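Local atomic coordinates of probable porin (Pseudomonas aeruginosa, PDB entry 2Y0H), a protein that probably forms a water-filled channel of the OprD porin family through the outer membrane, letting small solutes pass. Residues V243-L248 with A273-N278; Q266-N271 with T293-Q298. All coordinates share one frame; numbering follows the deposited sequence.

Contact 1: residues V243-L248 with A273-N278; sequences VDNRNL and AFPVLN. With C8E ((hydroxyethyloxy)tri(ethyloxy)octane), chain M.
Two asparagines of one barrel strand, Asn-245 and Asn-247, flank the ring of Phe-274 from different directions. Asn-245 starts with its CB 4.0 Å from CD of Pro-275 and close to the carbonyl oxygen of Ala-273. With CG anti to the backbone N (chi1 179°), CG comes 3.8 Å from CA of Phe-274. At the tip the branches part. OD1 lies in the plane of the Phe-274 ring, at its edge, 3.6 Å from CD1, so a polarised C-H edge faces a carbonyl oxygen. ND2 sits 3.4 Å from the backbone N of Phe-274, but both are donors; ND2 instead gives its hydrogen bond to the carbonyl oxygen of Asp-272, which fixes the flip of the amide. Asn-247 takes a face of the ring: its ND2 stands 3.3 Å above the ring plane, over the centre, with amide and ring planes 85° apart. This is amino-aromatic geometry, and no conventional hydrogen bond joins the two segments. OD1 of Asn-247 accepts a hydrogen bond from ND2 of Asn-249. At the start of the segment, CG1 of Val-243 touches CG of Pro-275 at 3.9 Å, an apolar end to an otherwise amide-lined seam. The strand's other face points away from the loop, and there CB of Leu-248 packs 3.8 Å from C2 of a bound detergent, consistent with a membrane-facing outer wall. The loop 273-278 thus folds against what is probably the lumenal face of strand 244-256, which is paired with strands 221-234 and 259-269, while Phe-274 reaches on to Phe-230 of strand 221-234 and Gln-206 of strand 204-216.

Contact 2: residues Q266-N271 with T293-Q298; sequences QKMIGN and TFTRPQ
Gln-266 and Met-268, on strand 259-269 of this antiparallel 18-stranded barrel, face the returning end of the long loop that leads into strand 300-309. The tight part is buried. CG of Gln-266 is anti to its backbone N (chi1 -175°) and the chain runs on extended, bringing NE2 to the carbonyl oxygen of Phe-294 at 2.8 Å, with 152° at the hydrogen. That oxygen lies in the plane of the Gln-266 amide, but the donor stands well above the carbonyl plane. NE2 also makes a weak bond to the carbonyl oxygen of Thr-293, and OE1 accepts from Asn-287 N, so both ends of the amide are held. Met-268 bends at chi2 (-64°) and lays SD 3.7 Å from CA of Thr-295, with CG 3.3 Å from the carbonyl oxygen of Arg-296.

Past Met-268 the packing gives way to solvent. CA of Gln-298 makes a C-H...O contact with the carbonyl oxygen of Met-268, while the exposed side chain of Gln-298 lies by Gly-270; a water accepts from Gly-270 N and, weakly, from NE2 of Gln-298. A second water mediates between the backbones: it donates to Gly-270 O and accepts from Gln-298 N, 2.7 Å from each.

In the fold
From the N terminus the four segments come in the order 243-248, 266-271, 273-278 and 293-298, so the two contacts cross rather than nest. Contact 1 spans the rest of strand 244-256 and its return in strand 259-269; contact 2 closes the long loop from the end of that return to the start of strand 300-309. The two meet through the strand pairing, where Leu-248 O to Lys-267 N and Arg-246 N to Ile-269 O are probable hydrogen bonds. A backbone bond between Phe-274 and Thr-295 also joins the loop's outgoing and returning limbs. Together they tie the loop before strand 300-309 to strands 244-256 and 259-269.

Contact 1: residues V243-L248 with A273-N278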
loop_
_atom_site.group_PDB
_atom_site.type_symbol
_atom_site.label_atom_id
_atom_site.label_comp_id
_atom_site.label_asym_id
_atom_site.label_seq_id
_atom_site.Cartn_x
_atom_site.Cartn_y
_atom_site.Cartn_z
ATOM N N VAL A 243 -9.101 21.531 -0.126
ATOM C CA VAL A 243 -9.022 20.105 0.136
ATOM C C VAL A 243 -10.022 19.807 1.262
ATOM O O VAL A 243 -9.880 20.332 2.359
ATOM C CB VAL A 243 -7.589 19.693 0.568
ATOM C CG1 VAL A 243 -7.536 18.204 0.923
ATOM C CG2 VAL A 243 -6.563 20.033 -0.522
ATOM N N ASP A 244 -11.040 18.997 0.980
ATOM C CA ASP A 244 -12.118 18.750 1.953
ATOM C C ASP A 244 -12.564 17.292 1.932
ATOM O O ASP A 244 -13.371 16.903 1.103
ATOM C CB ASP A 244 -13.320 19.673 1.680
ATOM C CG ASP A 244 -14.530 19.363 2.574
ATOM O OD1 ASP A 244 -14.353 19.075 3.774
ATOM O OD2 ASP A 244 -15.669 19.410 2.072
ATOM N N ASN A 245 -12.033 16.491 2.844
ATOM C CA ASN A 245 -12.392 15.079 2.930
ATOM C C ASN A 245 -12.198 14.537 4.326
ATOM O O ASN A 245 -11.153 14.722 4.953
ATOM C CB ASN A 245 -11.556 14.231 1.970
ATOM C CG ASN A 245 -11.892 12.736 2.043
ATOM O OD1 ASN A 245 -11.396 12.004 2.906
ATOM N ND2 ASN A 245 -12.711 12.281 1.115
ATOM N N ARG A 246 -13.227 13.871 4.817
ATOM C CA ARG A 246 -13.058 13.023 5.967
ATOM C C ARG A 246 -13.339 11.637 5.440
ATOM O O ARG A 246 -14.195 11.448 4.563
ATOM C CB ARG A 246 -13.975 13.456 7.116
ATOM C CG ARG A 246 -13.780 14.943 7.462
ATOM C CD ARG A 246 -14.420 15.360 8.771
ATOM N NE ARG A 246 -15.836 15.010 8.857
ATOM C CZ ARG A 246 -16.824 15.730 8.333
ATOM N NH1 ARG A 246 -16.551 16.842 7.661
ATOM N NH2 ARG A 246 -18.084 15.329 8.476
ATOM N N ASN A 247 -12.571 10.680 5.946
ATOM C CA ASN A 247 -12.605 9.308 5.473
ATOM C C ASN A 247 -12.788 8.395 6.684
ATOM O O ASN A 247 -11.885 8.308 7.522
ATOM C CB ASN A 247 -11.289 9.002 4.734
ATOM C CG ASN A 247 -11.121 7.515 4.393
ATOM O OD1 ASN A 247 -11.908 6.666 4.822
ATOM N ND2 ASN A 247 -10.083 7.206 3.616
ATOM N N LEU A 248 -13.963 7.760 6.789
ATOM C CA LEU A 248 -14.257 6.775 7.846
ATOM C C LEU A 248 -14.344 5.375 7.242
ATOM O O LEU A 248 -15.189 5.108 6.388
ATOM C CB LEU A 248 -15.593 7.067 8.530
ATOM C CG LEU A 248 -15.815 8.340 9.348
ATOM C CD1 LEU A 248 -15.228 9.556 8.671
ATOM C CD2 LEU A 248 -17.310 8.534 9.569
ATOM N N ALA A 273 -12.471 13.599 -3.134
ATOM C CA ALA A 273 -11.987 12.245 -2.951
ATOM C C ALA A 273 -10.922 12.238 -1.856
ATOM O O ALA A 273 -10.346 13.266 -1.535
ATOM C CB ALA A 273 -11.399 11.708 -4.257
ATOM N N PHE A 274 -10.667 11.066 -1.286
ATOM C CA PHE A 274 -9.591 10.895 -0.326
ATOM C C PHE A 274 -8.220 11.216 -0.947
ATOM O O PHE A 274 -7.821 10.594 -1.933
ATOM C CB PHE A 274 -9.601 9.460 0.207
ATOM C CG PHE A 274 -8.549 9.188 1.239
ATOM C CD1 PHE A 274 -8.504 9.937 2.417
ATOM C CD2 PHE A 274 -7.604 8.178 1.041
ATOM C CE1 PHE A 274 -7.544 9.690 3.381
ATOM C CE2 PHE A 274 -6.626 7.915 2.002
ATOM C CZ PHE A 274 -6.596 8.670 3.180
ATOM N N PRO A 275 -7.500 12.190 -0.369
ATOM C CA PRO A 275 -6.181 12.581 -0.891
ATOM C C PRO A 275 -5.111 11.527 -0.625
ATOM O O PRO A 275 -4.930 11.106 0.524
ATOM C CB PRO A 275 -5.858 13.857 -0.108
ATOM C CG PRO A 275 -7.195 14.325 0.448
ATOM C CD PRO A 275 -7.953 13.079 0.714
ATOM N N VAL A 276 -4.437 11.089 -1.687
ATOM C CA VAL A 276 -3.202 10.319 -1.567
ATOM C C VAL A 276 -2.136 10.997 -2.396
ATOM O O VAL A 276 -2.456 11.724 -3.342
ATOM C CB VAL A 276 -3.364 8.857 -2.057
ATOM C CG1 VAL A 276 -4.127 8.037 -1.035
ATOM C CG2 VAL A 276 -4.070 8.810 -3.423
ATOM N N LEU A 277 -0.872 10.757 -2.049
ATOM C CA LEU A 277 0.253 11.224 -2.860
ATOM C C LEU A 277 0.221 10.616 -4.268
ATOM O O LEU A 277 -0.189 9.467 -4.449
ATOM C CB LEU A 277 1.585 10.887 -2.180
ATOM C CG LEU A 277 1.837 11.583 -0.836
ATOM C CD1 LEU A 277 3.104 11.060 -0.156
ATOM C CD2 LEU A 277 1.911 13.094 -1.029
ATOM N N ASN A 278 0.664 11.390 -5.254
ATOM C CA ASN A 278 0.724 10.933 -6.642
ATOM C C ASN A 278 1.655 9.728 -6.796
ATOM O O ASN A 278 2.491 9.461 -5.931
ATOM C CB ASN A 278 1.256 12.053 -7.528
ATOM C CG ASN A 278 2.683 12.390 -7.193
ATOM O OD1 ASN A 278 2.965 12.926 -6.118
ATOM N ND2 ASN A 278 3.605 12.015 -8.072
HETATM C C1 C8E M . -17.746 3.955 9.366
HETATM C C2 C8E M . -16.311 3.510 9.662
HETATM C C3 C8E M . -16.091 3.345 11.165
HETATM C C4 C8E M . -15.530 4.625 11.784
#

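Contact 2: residues Q266-N271 with T293-Q298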
loop_
_atom_site.group_PDB
_atom_site.type_symbol
_atom_site.label_atom_id
_atom_site.label_comp_id
_atom_site.label_asym_id
_atom_site.label_seq_id
_atom_site.Cartn_x
_atom_site.Cartn_y
_atom_site.Cartn_z
ATOM N N GLN A 266 -16.962 1.854 4.419
ATOM C CA GLN A 266 -16.104 2.981 4.074
ATOM C C GLN A 266 -16.998 4.127 3.629
ATOM O O GLN A 266 -17.972 3.924 2.898
ATOM C CB GLN A 266 -15.144 2.575 2.946
ATOM C CG GLN A 266 -14.082 3.605 2.547
ATOM C CD GLN A 266 -12.890 2.939 1.870
ATOM O OE1 GLN A 266 -12.131 2.199 2.518
ATOM N NE2 GLN A 266 -12.737 3.160 0.556
ATOM N N LYS A 267 -16.656 5.331 4.056
ATOM C CA LYS A 267 -17.486 6.486 3.781
ATOM C C LYS A 267 -16.637 7.752 3.545
ATOM O O LYS A 267 -15.882 8.174 4.412
ATOM C CB LYS A 267 -18.455 6.667 4.949
ATOM C CG LYS A 267 -19.462 7.781 4.807
ATOM C CD LYS A 267 -20.447 7.769 5.991
ATOM C CE LYS A 267 -21.275 6.464 6.059
ATOM N NZ LYS A 267 -20.531 5.249 6.562
ATOM N N MET A 268 -16.752 8.324 2.353
ATOM C CA MET A 268 -16.136 9.614 2.032
ATOM C C MET A 268 -17.114 10.734 2.385
ATOM O O MET A 268 -18.286 10.695 2.005
ATOM C CB MET A 268 -15.788 9.708 0.539
ATOM C CG MET A 268 -14.874 8.604 0.009
ATOM S SD MET A 268 -13.224 8.638 0.783
ATOM C CE MET A 268 -13.335 7.153 1.793
ATOM N N ILE A 269 -16.624 11.731 3.111
ATOM C CA ILE A 269 -17.430 12.882 3.492
ATOM C C ILE A 269 -16.722 14.156 3.078
ATOM O O ILE A 269 -15.516 14.316 3.320
ATOM C CB ILE A 269 -17.646 12.908 5.001
ATOM C CG1 ILE A 269 -18.283 11.583 5.454
ATOM C CG2 ILE A 269 -18.488 14.115 5.394
ATOM C CD1 ILE A 269 -18.098 11.266 6.928
ATOM N N GLY A 270 -17.478 15.067 2.470
ATOM C CA GLY A 270 -16.939 16.332 1.994
ATOM C C GLY A 270 -16.991 16.339 0.483
ATOM O O GLY A 270 -17.479 15.389 -0.126
ATOM N N ASN A 271 -16.499 17.386 -0.161
ATOM C CA ASN A 271 -16.644 17.374 -1.617
ATOM C C ASN A 271 -15.487 16.739 -2.397
ATOM O O ASN A 271 -15.602 16.553 -3.609
ATOM C CB ASN A 271 -17.014 18.752 -2.175
ATOM C CG ASN A 271 -15.818 19.603 -2.413
ATOM O OD1 ASN A 271 -14.985 19.764 -1.520
ATOM N ND2 ASN A 271 -15.692 20.136 -3.630
ATOM N N THR A 293 -10.210 2.156 -5.686
ATOM C CA THR A 293 -9.965 2.393 -4.264
ATOM C C THR A 293 -11.246 2.738 -3.495
ATOM O O THR A 293 -11.235 2.750 -2.269
ATOM C CB THR A 293 -8.903 3.508 -4.022
ATOM O OG1 THR A 293 -9.461 4.785 -4.333
ATOM C CG2 THR A 293 -7.653 3.283 -4.877
ATOM N N PHE A 294 -12.336 3.009 -4.215
ATOM C CA PHE A 294 -13.625 3.341 -3.595
ATOM C C PHE A 294 -13.523 4.528 -2.638
ATOM O O PHE A 294 -14.087 4.522 -1.540
ATOM C CB PHE A 294 -14.214 2.105 -2.900
ATOM C CG PHE A 294 -14.722 1.075 -3.862
ATOM C CD1 PHE A 294 -13.843 0.207 -4.491
ATOM C CD2 PHE A 294 -16.070 1.007 -4.176
ATOM C CE1 PHE A 294 -14.306 -0.732 -5.403
ATOM C CE2 PHE A 294 -16.544 0.064 -5.091
ATOM C CZ PHE A 294 -15.657 -0.798 -5.706
ATOM N N THR A 295 -12.787 5.545 -3.071
ATOM C CA THR A 295 -12.596 6.763 -2.293
ATOM C C THR A 295 -13.011 7.991 -3.096
ATOM O O THR A 295 -12.497 9.081 -2.877
ATOM C CB THR A 295 -11.127 6.916 -1.843
ATOM O OG1 THR A 295 -10.255 6.784 -2.981
ATOM C CG2 THR A 295 -10.777 5.844 -0.786
ATOM N N ARG A 296 -13.945 7.810 -4.028
ATOM C CA ARG A 296 -14.395 8.911 -4.888
ATOM C C ARG A 296 -15.256 9.878 -4.086
ATOM O O ARG A 296 -15.725 9.525 -3.003
ATOM C CB ARG A 296 -15.142 8.360 -6.110
ATOM C CG ARG A 296 -14.224 7.621 -7.070
ATOM C CD ARG A 296 -14.987 6.773 -8.063
ATOM N NE ARG A 296 -15.712 7.590 -9.027
ATOM C CZ ARG A 296 -16.258 7.110 -10.141
ATOM N NH1 ARG A 296 -16.154 5.816 -10.422
ATOM N NH2 ARG A 296 -16.900 7.920 -10.974
ATOM N N PRO A 297 -15.459 11.106 -4.599
ATOM C CA PRO A 297 -16.132 12.105 -3.748
ATOM C C PRO A 297 -17.494 11.601 -3.238
ATOM O O PRO A 297 -18.312 11.128 -4.034
ATOM C CB PRO A 297 -16.298 13.314 -4.681
ATOM C CG PRO A 297 -15.258 13.113 -5.776
ATOM C CD PRO A 297 -15.137 11.631 -5.945
ATOM N N GLN A 298 -17.705 11.667 -1.926
ATOM C CA GLN A 298 -18.968 11.257 -1.301
ATOM C C GLN A 298 -19.340 9.766 -1.392
ATOM O O GLN A 298 -20.469 9.389 -1.099
ATOM C CB GLN A 298 -20.129 12.114 -1.821
ATOM C CG GLN A 298 -20.004 13.572 -1.451
ATOM C CD GLN A 298 -21.155 14.408 -1.959
ATOM O OE1 GLN A 298 -21.224 14.730 -3.144
ATOM N NE2 GLN A 298 -22.068 14.768 -1.062
HETATM O O HOH W 1 -16.076 13.129 -0.272
HETATM O O HOH W 2 -20.374 14.964 1.828
#